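Local structure of ochratoxinase (4C65) at residues A[97-105]-A[126-134]. The protein hydrolyses ochratoxin A to ochratoxin alpha and L-phenylalanine, acting as a zinc-dependent carboxypeptidase of the amidohydrolase superfamily. Numbering follows the deposited sequence.
Sequences LARGCWEAL and INDGTIVGP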
loop_
_atom_site.group_PDB
_atom_site.type_symbol
_atom_site.label_atom_id
_atom_site.label_comp_id
_atom_site.label_asym_id
_atom_site.label_seq_id
_atom_site.Cartn_x
_atom_site.Cartn_y
_atom_site.Cartn_z
ATOM N N LEU A 97 -5.499 -21.336 -25.350
ATOM C CA LEU A 97 -5.267 -20.582 -26.551
ATOM C C LEU A 97 -4.336 -21.287 -27.563
ATOM O O LEU A 97 -4.391 -21.000 -28.771
ATOM C CB LEU A 97 -4.733 -19.193 -26.202
ATOM C CG LEU A 97 -5.801 -18.333 -25.526
ATOM C CD1 LEU A 97 -5.155 -17.148 -24.809
ATOM C CD2 LEU A 97 -6.849 -17.844 -26.519
ATOM N N ALA A 98 -3.480 -22.176 -27.079
ATOM C CA ALA A 98 -2.586 -22.898 -27.944
ATOM C C ALA A 98 -3.364 -23.855 -28.832
ATOM O O ALA A 98 -3.070 -23.958 -30.020
ATOM C CB ALA A 98 -1.555 -23.670 -27.115
ATOM N N ARG A 99 -4.331 -24.565 -28.265
ATOM C CA ARG A 99 -5.233 -25.408 -29.025
ATOM C C ARG A 99 -5.998 -24.560 -30.035
ATOM O O ARG A 99 -6.075 -24.906 -31.186
ATOM C CB ARG A 99 -6.217 -26.135 -28.115
ATOM C CG ARG A 99 -7.240 -26.976 -28.856
ATOM C CD ARG A 99 -6.575 -28.174 -29.533
ATOM N NE ARG A 99 -7.519 -29.067 -30.195
ATOM C CZ ARG A 99 -8.234 -30.000 -29.592
ATOM N NH1 ARG A 99 -8.136 -30.202 -28.284
ATOM N NH2 ARG A 99 -9.065 -30.752 -30.308
ATOM N N GLY A 100 -6.553 -23.448 -29.564
ATOM C CA GLY A 100 -7.306 -22.536 -30.382
ATOM C C GLY A 100 -6.539 -22.056 -31.595
ATOM O O GLY A 100 -7.040 -22.106 -32.702
ATOM N N CYS A 101 -5.292 -21.654 -31.383
ATOM C CA CYS A 101 -4.431 -21.220 -32.465
ATOM C C CYS A 101 -4.092 -22.353 -33.442
ATOM O O CYS A 101 -4.002 -22.120 -34.666
ATOM C CB CYS A 101 -3.161 -20.631 -31.900
ATOM S SG CYS A 101 -3.457 -19.034 -31.143
ATOM N N TRP A 102 -3.904 -23.555 -32.924
ATOM C CA TRP A 102 -3.660 -24.706 -33.790
ATOM C C TRP A 102 -4.856 -24.957 -34.693
ATOM O O TRP A 102 -4.715 -25.156 -35.910
ATOM C CB TRP A 102 -3.395 -25.965 -32.947
ATOM C CG TRP A 102 -3.035 -27.145 -33.769
ATOM C CD1 TRP A 102 -1.797 -27.488 -34.206
ATOM C CD2 TRP A 102 -3.937 -28.125 -34.301
ATOM N NE1 TRP A 102 -1.869 -28.595 -34.998
ATOM C CE2 TRP A 102 -3.170 -29.022 -35.057
ATOM C CE3 TRP A 102 -5.309 -28.329 -34.210
ATOM C CZ2 TRP A 102 -3.732 -30.127 -35.706
ATOM C CZ3 TRP A 102 -5.865 -29.400 -34.849
ATOM C CH2 TRP A 102 -5.086 -30.292 -35.596
ATOM N N GLU A 103 -6.038 -24.915 -34.090
ATOM C CA GLU A 103 -7.272 -25.163 -34.796
ATOM C C GLU A 103 -7.486 -24.091 -35.874
ATOM O O GLU A 103 -7.914 -24.385 -36.995
ATOM C CB GLU A 103 -8.441 -25.142 -33.822
ATOM C CG GLU A 103 -8.574 -26.298 -32.842
ATOM C CD GLU A 103 -8.895 -27.640 -33.464
ATOM O OE1 GLU A 103 -9.329 -27.641 -34.632
ATOM O OE2 GLU A 103 -8.747 -28.700 -32.772
ATOM N N ALA A 104 -7.193 -22.854 -35.534
ATOM C CA ALA A 104 -7.374 -21.737 -36.496
ATOM C C ALA A 104 -6.587 -21.985 -37.775
ATOM O O ALA A 104 -7.079 -21.783 -38.862
ATOM C CB ALA A 104 -6.916 -20.432 -35.855
ATOM N N LEU A 105 -5.334 -22.405 -37.598
ATOM C CA LEU A 105 -4.423 -22.550 -38.703
ATOM C C LEU A 105 -4.835 -23.749 -39.577
ATOM O O LEU A 105 -4.765 -23.668 -40.787
ATOM C CB LEU A 105 -3.006 -22.691 -38.174
ATOM C CG LEU A 105 -1.851 -22.300 -39.082
ATOM C CD1 LEU A 105 -1.981 -20.879 -39.601
ATOM C CD2 LEU A 105 -0.560 -22.485 -38.326
ATOM N N ILE A 126 4.200 -18.421 -30.515
ATOM C CA ILE A 126 4.062 -18.759 -31.932
ATOM C C ILE A 126 5.339 -18.343 -32.650
ATOM O O ILE A 126 5.922 -19.117 -33.398
ATOM C CB ILE A 126 2.868 -18.036 -32.577
ATOM C CG1 ILE A 126 1.558 -18.526 -31.982
ATOM C CG2 ILE A 126 2.860 -18.270 -34.075
ATOM C CD1 ILE A 126 0.350 -17.739 -32.422
ATOM N N ASN A 127 5.804 -17.132 -32.358
ATOM C CA ASN A 127 6.990 -16.579 -33.002
ATOM C C ASN A 127 8.283 -17.263 -32.617
ATOM O O ASN A 127 9.204 -17.247 -33.397
ATOM C CB ASN A 127 7.106 -15.068 -32.743
ATOM C CG ASN A 127 6.007 -14.292 -33.420
ATOM O OD1 ASN A 127 5.577 -14.649 -34.496
ATOM N ND2 ASN A 127 5.515 -13.255 -32.775
ATOM N N ASP A 128 8.384 -17.863 -31.443
ATOM C CA ASP A 128 9.580 -18.669 -31.155
ATOM C C ASP A 128 9.422 -20.117 -31.614
ATOM O O ASP A 128 10.282 -20.944 -31.348
ATOM C CB ASP A 128 10.009 -18.574 -29.684
ATOM C CG ASP A 128 9.061 -19.285 -28.706
ATOM O OD1 ASP A 128 8.106 -19.966 -29.114
ATOM O OD2 ASP A 128 9.260 -19.111 -27.489
ATOM N N GLY A 129 8.321 -20.433 -32.289
ATOM C CA GLY A 129 8.114 -21.780 -32.814
ATOM C C GLY A 129 7.714 -22.862 -31.800
ATOM O O GLY A 129 7.611 -24.021 -32.179
ATOM N N THR A 130 7.450 -22.516 -30.536
ATOM C CA THR A 130 6.988 -23.524 -29.545
ATOM C C THR A 130 5.621 -24.064 -29.908
ATOM O O THR A 130 5.368 -25.244 -29.809
ATOM C CB THR A 130 6.925 -22.977 -28.116
ATOM O OG1 THR A 130 8.085 -22.196 -27.836
ATOM C CG2 THR A 130 6.851 -24.131 -27.119
ATOM N N ILE A 131 4.736 -23.181 -30.355
ATOM C CA ILE A 131 3.434 -23.589 -30.877
ATOM C C ILE A 131 3.236 -22.997 -32.262
ATOM O O ILE A 131 4.085 -22.293 -32.784
ATOM C CB ILE A 131 2.248 -23.187 -29.942
ATOM C CG1 ILE A 131 2.155 -21.682 -29.788
ATOM C CG2 ILE A 131 2.402 -23.844 -28.575
ATOM C CD1 ILE A 131 0.835 -21.232 -29.231
ATOM N N VAL A 132 2.084 -23.276 -32.827
ATOM C CA VAL A 132 1.736 -22.818 -34.133
ATOM C C VAL A 132 0.462 -21.984 -34.053
ATOM O O VAL A 132 -0.372 -22.179 -33.160
ATOM C CB VAL A 132 1.425 -24.138 -34.910
ATOM C CG1 VAL A 132 0.507 -23.927 -36.096
ATOM C CG2 VAL A 132 2.679 -24.918 -35.299
ATOM N N GLY A 133 0.289 -21.053 -34.983
ATOM C CA GLY A 133 -0.965 -20.318 -35.053
ATOM C C GLY A 133 -0.939 -19.281 -36.147
ATOM O O GLY A 133 0.045 -19.188 -36.886
ATOM N N PRO A 134 -2.011 -18.478 -36.249
ATOM C CA PRO A 134 -1.989 -17.380 -37.195
ATOM C C PRO A 134 -1.048 -16.263 -36.758
ATOM O O PRO A 134 -0.578 -16.253 -35.615
ATOM C CB PRO A 134 -3.419 -16.863 -37.184
ATOM C CG PRO A 134 -4.198 -17.818 -36.340
ATOM C CD PRO A 134 -3.262 -18.588 -35.511
HETATM O O HOH W 1 -0.628 -24.096 -31.504
#
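With CG opposite the backbone N (chi1 -156°), L105 extends from helix 90-106 over the 133-134 peptide, where CD1 lies 3.8 Å from the carbonyl O of G133. C101 turns SG opposite its own carbonyl carbon (chi1 -72°), and the sulfur meets CD1 of I126 at 4.2 Å. One turn earlier on the helix, A98 CB packs on CD1 of I131, and one turn later A104 CB rests on the P134 ring, 3.8 Å from CG. The chain comes closest at G133, whose CA is 4.4 Å from that of C101; the CA-H of G133 points to C101 O (3.6 Å, 149° at H). In the twisted TIM barrel this is an outer helix packing against the link from helix 119-127 to strand 135-138, and the touching residues are nearly all buried. No direct hydrogen bond joins the segments; instead one water donates to A98 O (2.9 Å) and to V132 O, bridging a helix carbonyl and a loop carbonyl. Elsewhere in the chain, K416 NZ bonds to G133 O. Before the packed strip, D128 OD1 accepts from T130 N in an Asx turn (3.0 Å), and T130 OG1 reaches that oxygen from the same face.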